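Local coordinates for Oxidored_FMN domain-containing protein ([Pseudomonas] geniculata N1, PDB 6L6J) that is probably an amine oxidase acting on 6-hydroxypseudooxynicotine, with FMN and a [4Fe-4S] cluster as its bound redox cofactors, at residues H64-H69 with R149-D154; R429-P434 with R441-R446; I42-A47 with P322-P327. One frame throughout, in Å; residues are numbered along the deposited sequence.

Interaction 1 (H64-H69 with R149-D154); sequences HETSDH and RRWYRD. With SO4 (sulfate ion), chain F.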
loop_
_atom_site.group_PDB
_atom_site.type_symbol
_atom_site.label_atom_id
_atom_site.label_comp_id
_atom_site.label_asym_id
_atom_site.label_seq_id
_atom_site.Cartn_x
_atom_site.Cartn_y
_atom_site.Cartn_z
ATOM N N HIS A 64 12.027 -20.198 11.498
ATOM C CA HIS A 64 11.565 -21.449 12.168
ATOM C C HIS A 64 10.055 -21.631 11.973
ATOM O O HIS A 64 9.346 -20.610 11.850
ATOM C CB HIS A 64 11.915 -21.412 13.667
ATOM C CG HIS A 64 11.841 -22.737 14.343
ATOM N ND1 HIS A 64 10.792 -23.090 15.148
ATOM C CD2 HIS A 64 12.682 -23.795 14.319
ATOM C CE1 HIS A 64 10.992 -24.310 15.594
ATOM N NE2 HIS A 64 12.142 -24.771 15.086
ATOM N N GLU A 65 9.593 -22.882 12.048
ATOM C CA GLU A 65 8.183 -23.347 11.833
ATOM C C GLU A 65 7.214 -22.715 12.860
ATOM O O GLU A 65 5.982 -22.621 12.559
ATOM C CB GLU A 65 8.144 -24.880 11.899
ATOM C CG GLU A 65 9.013 -25.564 10.847
ATOM C CD GLU A 65 10.444 -25.945 11.242
ATOM O OE1 GLU A 65 11.166 -25.097 11.845
ATOM O OE2 GLU A 65 10.845 -27.111 10.938
ATOM N N THR A 66 7.731 -22.321 14.026
ATOM C CA THR A 66 6.986 -21.625 15.104
ATOM C C THR A 66 6.718 -20.154 14.727
ATOM O O THR A 66 6.067 -19.446 15.548
ATOM C CB THR A 66 7.747 -21.685 16.439
ATOM O OG1 THR A 66 9.036 -21.058 16.339
ATOM C CG2 THR A 66 7.928 -23.102 16.934
ATOM N N SER A 67 7.190 -19.686 13.562
ATOM C CA SER A 67 6.986 -18.285 13.119
ATOM C C SER A 67 6.319 -18.228 11.742
ATOM O O SER A 67 7.036 -18.389 10.749
ATOM C CB SER A 67 8.285 -17.528 13.116
ATOM O OG SER A 67 8.102 -16.264 12.514
ATOM N N ASP A 68 5.018 -17.935 11.681
ATOM C CA ASP A 68 4.368 -17.492 10.416
ATOM C C ASP A 68 3.176 -16.566 10.676
ATOM O O ASP A 68 2.700 -16.458 11.824
ATOM C CB ASP A 68 3.951 -18.664 9.540
ATOM C CG ASP A 68 2.920 -19.594 10.135
ATOM O OD1 ASP A 68 1.844 -19.096 10.564
ATOM O OD2 ASP A 68 3.205 -20.816 10.153
ATOM N N HIS A 69 2.771 -15.863 9.627
ATOM C CA HIS A 69 1.532 -15.060 9.536
ATOM C C HIS A 69 0.590 -15.760 8.540
ATOM O O HIS A 69 -0.119 -15.044 7.770
ATOM C CB HIS A 69 1.891 -13.617 9.149
ATOM C CG HIS A 69 2.622 -12.890 10.225
ATOM N ND1 HIS A 69 3.942 -12.544 10.118
ATOM C CD2 HIS A 69 2.237 -12.499 11.454
ATOM C CE1 HIS A 69 4.338 -11.960 11.226
ATOM N NE2 HIS A 69 3.319 -11.920 12.052
ATOM N N ARG A 149 18.041 -18.817 19.491
ATOM C CA ARG A 149 19.333 -18.235 19.059
ATOM C C ARG A 149 19.996 -19.166 18.042
ATOM O O ARG A 149 20.511 -18.659 17.034
ATOM C CB ARG A 149 20.214 -17.994 20.281
ATOM C CG ARG A 149 19.724 -16.859 21.165
ATOM C CD ARG A 149 20.505 -16.820 22.454
ATOM N NE ARG A 149 21.930 -16.622 22.233
ATOM C CZ ARG A 149 22.848 -16.629 23.193
ATOM N NH1 ARG A 149 22.502 -16.854 24.446
ATOM N NH2 ARG A 149 24.113 -16.407 22.899
ATOM N N ARG A 150 19.942 -20.478 18.285
ATOM C CA ARG A 150 20.366 -21.511 17.308
ATOM C C ARG A 150 19.647 -21.206 15.987
ATOM O O ARG A 150 20.360 -20.988 15.000
ATOM C CB ARG A 150 20.122 -22.914 17.873
ATOM C CG ARG A 150 20.567 -24.072 16.985
ATOM C CD ARG A 150 20.351 -25.434 17.652
ATOM N NE ARG A 150 18.993 -25.659 18.171
ATOM C CZ ARG A 150 17.984 -26.179 17.475
ATOM N NH1 ARG A 150 18.147 -26.529 16.211
ATOM N NH2 ARG A 150 16.800 -26.340 18.039
ATOM N N TRP A 151 18.313 -21.082 15.989
ATOM C CA TRP A 151 17.493 -20.856 14.761
ATOM C C TRP A 151 17.988 -19.610 14.028
ATOM O O TRP A 151 18.081 -19.643 12.798
ATOM C CB TRP A 151 15.985 -20.718 15.041
ATOM C CG TRP A 151 15.353 -21.806 15.850
ATOM C CD1 TRP A 151 15.747 -23.109 15.949
ATOM C CD2 TRP A 151 14.178 -21.680 16.669
ATOM N NE1 TRP A 151 14.914 -23.793 16.803
ATOM C CE2 TRP A 151 13.944 -22.940 17.260
ATOM C CE3 TRP A 151 13.303 -20.633 16.961
ATOM C CZ2 TRP A 151 12.885 -23.168 18.134
ATOM C CZ3 TRP A 151 12.281 -20.847 17.857
ATOM C CH2 TRP A 151 12.073 -22.099 18.432
ATOM N N TYR A 152 18.265 -18.533 14.756
ATOM C CA TYR A 152 18.618 -17.217 14.153
ATOM C C TYR A 152 19.976 -17.386 13.482
ATOM O O TYR A 152 20.024 -17.365 12.255
ATOM C CB TYR A 152 18.554 -16.080 15.177
ATOM C CG TYR A 152 17.718 -14.914 14.716
ATOM C CD1 TYR A 152 17.964 -14.295 13.498
ATOM C CD2 TYR A 152 16.667 -14.427 15.478
ATOM C CE1 TYR A 152 17.202 -13.226 13.053
ATOM C CE2 TYR A 152 15.899 -13.354 15.050
ATOM C CZ TYR A 152 16.164 -12.752 13.831
ATOM O OH TYR A 152 15.403 -11.707 13.385
ATOM N N ARG A 153 21.014 -17.632 14.283
ATOM C CA ARG A 153 22.391 -18.008 13.843
ATOM C C ARG A 153 22.314 -18.894 12.584
ATOM O O ARG A 153 22.861 -18.491 11.561
ATOM C CB ARG A 153 23.111 -18.690 15.017
ATOM C CG ARG A 153 24.528 -19.171 14.738
ATOM C CD ARG A 153 24.982 -20.190 15.779
ATOM N NE ARG A 153 24.743 -21.592 15.411
ATOM C CZ ARG A 153 24.459 -22.583 16.274
ATOM N NH1 ARG A 153 24.352 -22.350 17.578
ATOM N NH2 ARG A 153 24.270 -23.816 15.824
ATOM N N ASP A 154 21.618 -20.030 12.642
ATOM C CA ASP A 154 21.561 -21.052 11.554
ATOM C C ASP A 154 20.874 -20.489 10.298
ATOM O O ASP A 154 21.375 -20.719 9.191
ATOM C CB ASP A 154 20.884 -22.349 12.016
ATOM C CG ASP A 154 21.785 -23.222 12.871
ATOM O OD1 ASP A 154 22.982 -22.912 12.965
ATOM O OD2 ASP A 154 21.294 -24.204 13.432
HETATM S S SO4 F . 14.510 -27.572 16.011
HETATM O O1 SO4 F . 15.583 -27.080 15.190
HETATM O O2 SO4 F . 14.622 -29.015 16.147
HETATM O O3 SO4 F . 14.581 -26.935 17.308
HETATM O O4 SO4 F . 13.248 -27.259 15.384
#
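His64 and Trp151 stack face to face where the loop after strand 55-62 of the FMN-binding TIM barrel meets helix 142-162. The evidence for stacking is direct. The His64 ring and the six-membered ring of Trp151 have centroids 3.5 Å apart, and their planes differ by only 9°. His64 CG lies anti to the backbone N (chi1 -164°), which brings the imidazole over the indole. Off the centre of the six-membered ring, His64 CB adds a CH-pi contact, while Glu65 OE1 sits over the rim of the other imidazole face.

Hydrogen bonds fix the imidazole within the loop. A type I turn from His64 to Ser67 lets His64 ND1 and Thr66 OG1 pair at 2.9 Å, with the donor undecided; Thr66 OG1 also bonds His106, and it approaches Trp151 CZ3 to 3.6 Å.

Hydrogen bonds to a sulfate, probably from the crystallisation liquor, bridge the two segments. Arg150 NH1 donates to sulfate O1 at 2.8 Å, and Trp151 NE1 reaches O3 from the indole edge at 3.2 Å. His64 NE2 points almost straight at O4, 2.7 Å away, with an N-H...O angle of 175°.

Interaction 2 (R429-P434 with R441-R446); sequences RERRLP and RVVDYR. With SO4 (sulfate ion), chain E.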
loop_
_atom_site.group_PDB
_atom_site.type_symbol
_atom_site.label_atom_id
_atom_site.label_comp_id
_atom_site.label_asym_id
_atom_site.label_seq_id
_atom_site.Cartn_x
_atom_site.Cartn_y
_atom_site.Cartn_z
ATOM N N ARG A 429 -13.384 15.338 -9.121
ATOM C CA ARG A 429 -14.169 15.737 -7.912
ATOM C C ARG A 429 -13.679 14.996 -6.664
ATOM O O ARG A 429 -13.663 15.611 -5.602
ATOM C CB ARG A 429 -15.655 15.474 -8.118
ATOM C CG ARG A 429 -16.317 16.434 -9.092
ATOM C CD ARG A 429 -17.766 16.082 -9.343
ATOM N NE ARG A 429 -17.918 14.690 -9.755
ATOM C CZ ARG A 429 -19.036 13.970 -9.618
ATOM N NH1 ARG A 429 -20.119 14.505 -9.057
ATOM N NH2 ARG A 429 -19.066 12.709 -10.008
ATOM N N GLU A 430 -13.272 13.733 -6.781
ATOM C CA GLU A 430 -12.775 12.931 -5.620
ATOM C C GLU A 430 -11.528 13.589 -5.015
ATOM O O GLU A 430 -11.451 13.633 -3.766
ATOM C CB GLU A 430 -12.439 11.479 -5.996
ATOM C CG GLU A 430 -13.633 10.557 -6.031
ATOM C CD GLU A 430 -13.300 9.070 -6.002
ATOM O OE1 GLU A 430 -12.504 8.654 -5.145
ATOM O OE2 GLU A 430 -13.830 8.329 -6.842
ATOM N N ARG A 431 -10.584 14.045 -5.850
ATOM C CA ARG A 431 -9.272 14.604 -5.383
ATOM C C ARG A 431 -9.498 15.884 -4.576
ATOM O O ARG A 431 -8.596 16.220 -3.798
ATOM C CB ARG A 431 -8.301 14.907 -6.531
ATOM C CG ARG A 431 -8.638 16.153 -7.338
ATOM C CD ARG A 431 -7.806 16.265 -8.594
ATOM N NE ARG A 431 -6.383 16.446 -8.288
ATOM C CZ ARG A 431 -5.391 16.407 -9.183
ATOM N NH1 ARG A 431 -5.638 16.177 -10.464
ATOM N NH2 ARG A 431 -4.147 16.572 -8.782
ATOM N N ARG A 432 -10.656 16.540 -4.746
ATOM C CA ARG A 432 -11.060 17.783 -4.022
ATOM C C ARG A 432 -11.817 17.486 -2.719
ATOM O O ARG A 432 -12.103 18.452 -1.992
ATOM C CB ARG A 432 -11.926 18.655 -4.936
ATOM C CG ARG A 432 -11.137 19.400 -6.007
ATOM C CD ARG A 432 -12.037 19.744 -7.162
ATOM N NE ARG A 432 -11.422 20.665 -8.094
ATOM C CZ ARG A 432 -10.679 20.335 -9.155
ATOM N NH1 ARG A 432 -10.391 19.071 -9.429
ATOM N NH2 ARG A 432 -10.202 21.290 -9.945
ATOM N N LEU A 433 -12.157 16.222 -2.434
ATOM C CA LEU A 433 -12.766 15.827 -1.133
ATOM C C LEU A 433 -11.677 15.777 -0.065
ATOM O O LEU A 433 -10.520 15.492 -0.363
ATOM C CB LEU A 433 -13.442 14.460 -1.256
ATOM C CG LEU A 433 -14.698 14.403 -2.116
ATOM C CD1 LEU A 433 -15.176 12.968 -2.227
ATOM C CD2 LEU A 433 -15.790 15.301 -1.561
ATOM N N PRO A 434 -12.001 16.012 1.225
ATOM C CA PRO A 434 -10.981 16.051 2.269
ATOM C C PRO A 434 -10.172 14.745 2.347
ATOM O O PRO A 434 -10.743 13.667 2.358
ATOM C CB PRO A 434 -11.775 16.265 3.565
ATOM C CG PRO A 434 -13.078 16.867 3.109
ATOM C CD PRO A 434 -13.354 16.210 1.771
ATOM N N ARG A 441 -2.503 12.381 -8.305
ATOM C CA ARG A 441 -1.241 12.122 -9.035
ATOM C C ARG A 441 -1.499 10.975 -10.016
ATOM O O ARG A 441 -0.794 10.915 -11.039
ATOM C CB ARG A 441 -0.087 11.878 -8.067
ATOM C CG ARG A 441 0.199 13.060 -7.149
ATOM C CD ARG A 441 0.962 12.582 -5.931
ATOM N NE ARG A 441 1.157 13.578 -4.875
ATOM C CZ ARG A 441 1.803 13.325 -3.725
ATOM N NH1 ARG A 441 2.293 12.112 -3.482
ATOM N NH2 ARG A 441 1.924 14.266 -2.803
ATOM N N VAL A 442 -2.502 10.128 -9.755
ATOM C CA VAL A 442 -2.977 9.128 -10.759
ATOM C C VAL A 442 -3.305 9.880 -12.069
ATOM O O VAL A 442 -2.885 9.379 -13.158
ATOM C CB VAL A 442 -4.151 8.265 -10.239
ATOM C CG1 VAL A 442 -4.973 7.623 -11.354
ATOM C CG2 VAL A 442 -3.667 7.185 -9.280
ATOM N N VAL A 443 -3.967 11.044 -11.979
ATOM C CA VAL A 443 -4.364 11.864 -13.162
ATOM C C VAL A 443 -3.142 12.619 -13.680
ATOM O O VAL A 443 -2.837 12.481 -14.875
ATOM C CB VAL A 443 -5.513 12.841 -12.857
ATOM C CG1 VAL A 443 -5.932 13.607 -14.103
ATOM C CG2 VAL A 443 -6.728 12.149 -12.240
ATOM N N ASP A 444 -2.467 13.373 -12.818
ATOM C CA ASP A 444 -1.323 14.253 -13.212
ATOM C C ASP A 444 -0.233 13.429 -13.923
ATOM O O ASP A 444 0.067 13.734 -15.093
ATOM C CB ASP A 444 -0.746 15.026 -12.019
ATOM C CG ASP A 444 -1.758 15.935 -11.345
ATOM O OD1 ASP A 444 -2.829 16.189 -11.953
ATOM O OD2 ASP A 444 -1.470 16.380 -10.209
ATOM N N TYR A 445 0.322 12.413 -13.263
ATOM C CA TYR A 445 1.327 11.494 -13.863
ATOM C C TYR A 445 0.986 11.165 -15.331
ATOM O O TYR A 445 1.853 11.249 -16.196
ATOM C CB TYR A 445 1.466 10.173 -13.110
ATOM C CG TYR A 445 2.403 9.244 -13.821
ATOM C CD1 TYR A 445 3.745 9.560 -13.929
ATOM C CD2 TYR A 445 1.949 8.100 -14.473
ATOM C CE1 TYR A 445 4.622 8.739 -14.620
ATOM C CE2 TYR A 445 2.812 7.268 -15.172
ATOM C CZ TYR A 445 4.153 7.594 -15.244
ATOM O OH TYR A 445 5.034 6.819 -15.916
ATOM N N ARG A 446 -0.252 10.803 -15.616
ATOM C CA ARG A 446 -0.645 10.281 -16.947
ATOM C C ARG A 446 -0.861 11.441 -17.924
ATOM O O ARG A 446 -0.431 11.321 -19.081
ATOM C CB ARG A 446 -1.874 9.374 -16.815
ATOM C CG ARG A 446 -1.551 8.014 -16.212
ATOM C CD ARG A 446 -2.757 7.196 -15.775
ATOM N NE ARG A 446 -2.260 5.932 -15.263
ATOM C CZ ARG A 446 -1.620 5.784 -14.107
ATOM N NH1 ARG A 446 -1.446 6.822 -13.307
ATOM N NH2 ARG A 446 -1.160 4.598 -13.751
HETATM S S SO4 E . -11.675 24.644 -7.932
HETATM O O1 SO4 E . -10.409 25.140 -8.481
HETATM O O2 SO4 E . -11.966 23.300 -8.445
HETATM O O3 SO4 E . -11.570 24.589 -6.476
HETATM O O4 SO4 E . -12.755 25.552 -8.314
#
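A type I turn from Glu430 to Leu433 carries Arg431 to face Asp444 on helix 441-450, with the closest CA atoms, those of Arg431 and Arg441, 9.2 Å apart. At that separation the contact depends on a long side chain. Arg431 starts with CG between the backbone N and the carbonyl carbon (chi1 75°) and bends again at chi3, which delivers its guanidinium end-on to the carboxylate.

Two nitrogens take one oxygen each: Arg431 NH2 meets Asp444 OD2 at 3.0 Å, and Arg431 NH1 meets OD1 at 3.2 Å. Both oxygens lie near the guanidinium plane, but the carboxylate is turned 36° from it, so both nitrogens come in out of the carboxylate plane, NH2 on the syn side of OD2 and NH1 from above OD1. Val443 supplies an apolar flank, its CB 4.1 Å from Arg431 NH1, and packs against Leu401 of helix 398-410 in the Rossmann-like domain; its side chain is about 8 Å from the bound ADP. Neighbouring Arg432 binds a sulfate, probably from the crystallisation liquor, through NE, 2.7 Å from O2, and pairs with Glu422.

A leucine in place of Arg431 would probably leave the Asp444 carboxylate without this cationic mate and free to turn. The paired, twisted bonds imply a salt bridge that ties turn to helix by charge, with little apolar burial; the early helical position of Asp444 may help stabilise its negative charge.

Interaction 3 (I42-A47 with P322-P327); sequences IAFRKA and PSIADP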
loop_
_atom_site.group_PDB
_atom_site.type_symbol
_atom_site.label_atom_id
_atom_site.label_comp_id
_atom_site.label_asym_id
_atom_site.label_seq_id
_atom_site.Cartn_x
_atom_site.Cartn_y
_atom_site.Cartn_z
ATOM N N ILE A 42 11.003 -13.365 -7.811
ATOM C CA ILE A 42 12.180 -13.126 -8.695
ATOM C C ILE A 42 11.881 -11.929 -9.607
ATOM O O ILE A 42 12.593 -10.938 -9.493
ATOM C CB ILE A 42 12.571 -14.413 -9.457
ATOM C CG1 ILE A 42 13.368 -15.367 -8.564
ATOM C CG2 ILE A 42 13.331 -14.122 -10.734
ATOM C CD1 ILE A 42 13.397 -16.813 -9.063
ATOM N N ALA A 43 10.865 -12.011 -10.459
ATOM C CA ALA A 43 10.481 -10.962 -11.443
ATOM C C ALA A 43 10.179 -9.638 -10.708
ATOM O O ALA A 43 10.554 -8.553 -11.199
ATOM C CB ALA A 43 9.286 -11.435 -12.255
ATOM N N PHE A 44 9.510 -9.712 -9.559
ATOM C CA PHE A 44 9.188 -8.521 -8.742
ATOM C C PHE A 44 10.497 -7.839 -8.369
ATOM O O PHE A 44 10.664 -6.697 -8.741
ATOM C CB PHE A 44 8.356 -8.856 -7.499
ATOM C CG PHE A 44 7.907 -7.619 -6.767
ATOM C CD1 PHE A 44 6.743 -6.951 -7.144
ATOM C CD2 PHE A 44 8.677 -7.080 -5.737
ATOM C CE1 PHE A 44 6.351 -5.783 -6.501
ATOM C CE2 PHE A 44 8.289 -5.907 -5.100
ATOM C CZ PHE A 44 7.128 -5.263 -5.485
ATOM N N ARG A 45 11.379 -8.528 -7.653
ATOM C CA ARG A 45 12.629 -7.947 -7.093
ATOM C C ARG A 45 13.561 -7.527 -8.241
ATOM O O ARG A 45 14.073 -6.408 -8.204
ATOM C CB ARG A 45 13.292 -8.959 -6.156
ATOM C CG ARG A 45 12.432 -9.415 -4.986
ATOM C CD ARG A 45 12.030 -8.262 -4.111
ATOM N NE ARG A 45 11.116 -8.675 -3.065
ATOM C CZ ARG A 45 10.477 -7.865 -2.238
ATOM N NH1 ARG A 45 10.658 -6.560 -2.319
ATOM N NH2 ARG A 45 9.674 -8.368 -1.315
ATOM N N LYS A 46 13.737 -8.366 -9.259
ATOM C CA LYS A 46 14.570 -8.038 -10.455
ATOM C C LYS A 46 14.266 -6.603 -10.931
ATOM O O LYS A 46 15.226 -5.822 -11.169
ATOM C CB LYS A 46 14.355 -9.053 -11.582
ATOM C CG LYS A 46 15.404 -9.027 -12.689
ATOM C CD LYS A 46 15.148 -10.045 -13.815
ATOM C CE LYS A 46 15.581 -9.573 -15.196
ATOM N NZ LYS A 46 14.589 -9.929 -16.247
ATOM N N ALA A 47 12.990 -6.249 -11.056
ATOM C CA ALA A 47 12.560 -4.961 -11.646
ATOM C C ALA A 47 13.162 -3.788 -10.851
ATOM O O ALA A 47 13.476 -2.714 -11.445
ATOM C CB ALA A 47 11.057 -4.887 -11.693
ATOM N N PRO A 322 7.231 3.913 -2.511
ATOM C CA PRO A 322 7.772 4.623 -3.678
ATOM C C PRO A 322 8.439 3.684 -4.695
ATOM O O PRO A 322 8.226 3.874 -5.907
ATOM C CB PRO A 322 8.767 5.614 -3.061
ATOM C CG PRO A 322 8.192 5.851 -1.673
ATOM C CD PRO A 322 7.673 4.496 -1.235
ATOM N N SER A 323 9.173 2.677 -4.209
ATOM C CA SER A 323 9.813 1.646 -5.061
ATOM C C SER A 323 8.774 0.725 -5.726
ATOM O O SER A 323 9.136 0.046 -6.698
ATOM C CB SER A 323 10.843 0.846 -4.273
ATOM O OG SER A 323 10.232 0.061 -3.277
ATOM N N ILE A 324 7.573 0.609 -5.167
ATOM C CA ILE A 324 6.471 -0.240 -5.705
ATOM C C ILE A 324 5.870 0.503 -6.894
ATOM O O ILE A 324 5.740 -0.103 -7.969
ATOM C CB ILE A 324 5.433 -0.548 -4.607
ATOM C CG1 ILE A 324 5.955 -1.599 -3.616
ATOM C CG2 ILE A 324 4.089 -0.966 -5.201
ATOM C CD1 ILE A 324 5.098 -1.767 -2.358
ATOM N N ALA A 325 5.565 1.779 -6.681
ATOM C CA ALA A 325 4.950 2.741 -7.631
ATOM C C ALA A 325 5.931 3.070 -8.754
ATOM O O ALA A 325 5.453 3.223 -9.881
ATOM C CB ALA A 325 4.545 4.004 -6.897
ATOM N N ASP A 326 7.224 3.246 -8.444
ATOM C CA ASP A 326 8.271 3.513 -9.469
ATOM C C ASP A 326 9.543 2.723 -9.159
ATOM O O ASP A 326 10.537 3.248 -8.647
ATOM C CB ASP A 326 8.565 5.009 -9.667
ATOM C CG ASP A 326 9.044 5.291 -11.081
ATOM O OD1 ASP A 326 9.478 4.348 -11.739
ATOM O OD2 ASP A 326 8.918 6.436 -11.526
ATOM N N PRO A 327 9.560 1.430 -9.531
ATOM C CA PRO A 327 10.788 0.645 -9.519
ATOM C C PRO A 327 11.966 1.383 -10.171
ATOM O O PRO A 327 13.072 1.029 -9.874
ATOM C CB PRO A 327 10.461 -0.620 -10.327
ATOM C CG PRO A 327 9.000 -0.500 -10.738
ATOM C CD PRO A 327 8.394 0.644 -9.954
#
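The Phe44 ring meets Ile324 at its edge: CZ is 4.3 Å from Ile324 CG1, which lies near the ring plane. Arg45 CD lies in the ring plane at another part of the rim, beside CD2, and the guanidinium of Arg45 turns one face toward Phe44 CD2, offset to the rim. Arg48, one helical turn further along, makes a cation-pi interaction with Phe44.

The contact lies at the closure of the TIM barrel, where the first and last strands meet. Helix 38-51 lies between the first two strands, 24-26 and 55-62, and helix 321-325 follows the last, 316-319, which pairs with strand 24-26 by the order of the sheet. The two helices are thus neighbours although 274 residues separate the segments. Phe44 CG is anti to the backbone N (chi1 -174°), and this extends the ring from the helix so that only its far end, CZ, reaches Ile324. No hydrogen bond links the segments themselves; 129 Å² of surface is buried, shared among Phe44, Ala47, Ile324 and Pro327, all of them buried residues. A polar tie runs just beside the contact, where Arg48 NE bonds Ser323 O.

Ile324 touches the iron-sulfur cluster and lies about 4 Å, side chain to side chain, from the cluster ligands Cys350 and Cys362, while Pro322 touches the FMN. Phe44 therefore abuts a residue that lines the cluster pocket, a second-shell position.

Past the helix, Asp326 leaves helical geometry and turns its carboxylate forward along the chain, OD1 capping Phe328 N and OD2 pairing with Lys332. This bend presents Pro327 to helix 38-51. There the CA atoms of Ala47 and Pro327 come within 6.3 Å, and Pro327 CB rests 3.8 Å from Ala47 O.

In the fold
Interactions 1 and 3 both belong to the TIM barrel, and interaction 1 is nested within the chain loop that interaction 3 closes; their centres are 27 Å apart. Helix 38-51 of interaction 3 leads into strand 55-62, whose following loop carries interaction 1. Interaction 3 is core: apolar, wholly buried, and beside the cofactors. Interaction 1 is also largely buried but farther from the chain centre, and combines aromatic stacking with an anion at its margin. Interaction 2, in the Rossmann-like domain, is partly exposed and ionic. It shares no element with the others, yet its nearest atoms come to about 6 Å from interaction 3, against about 28 Å from interaction 1.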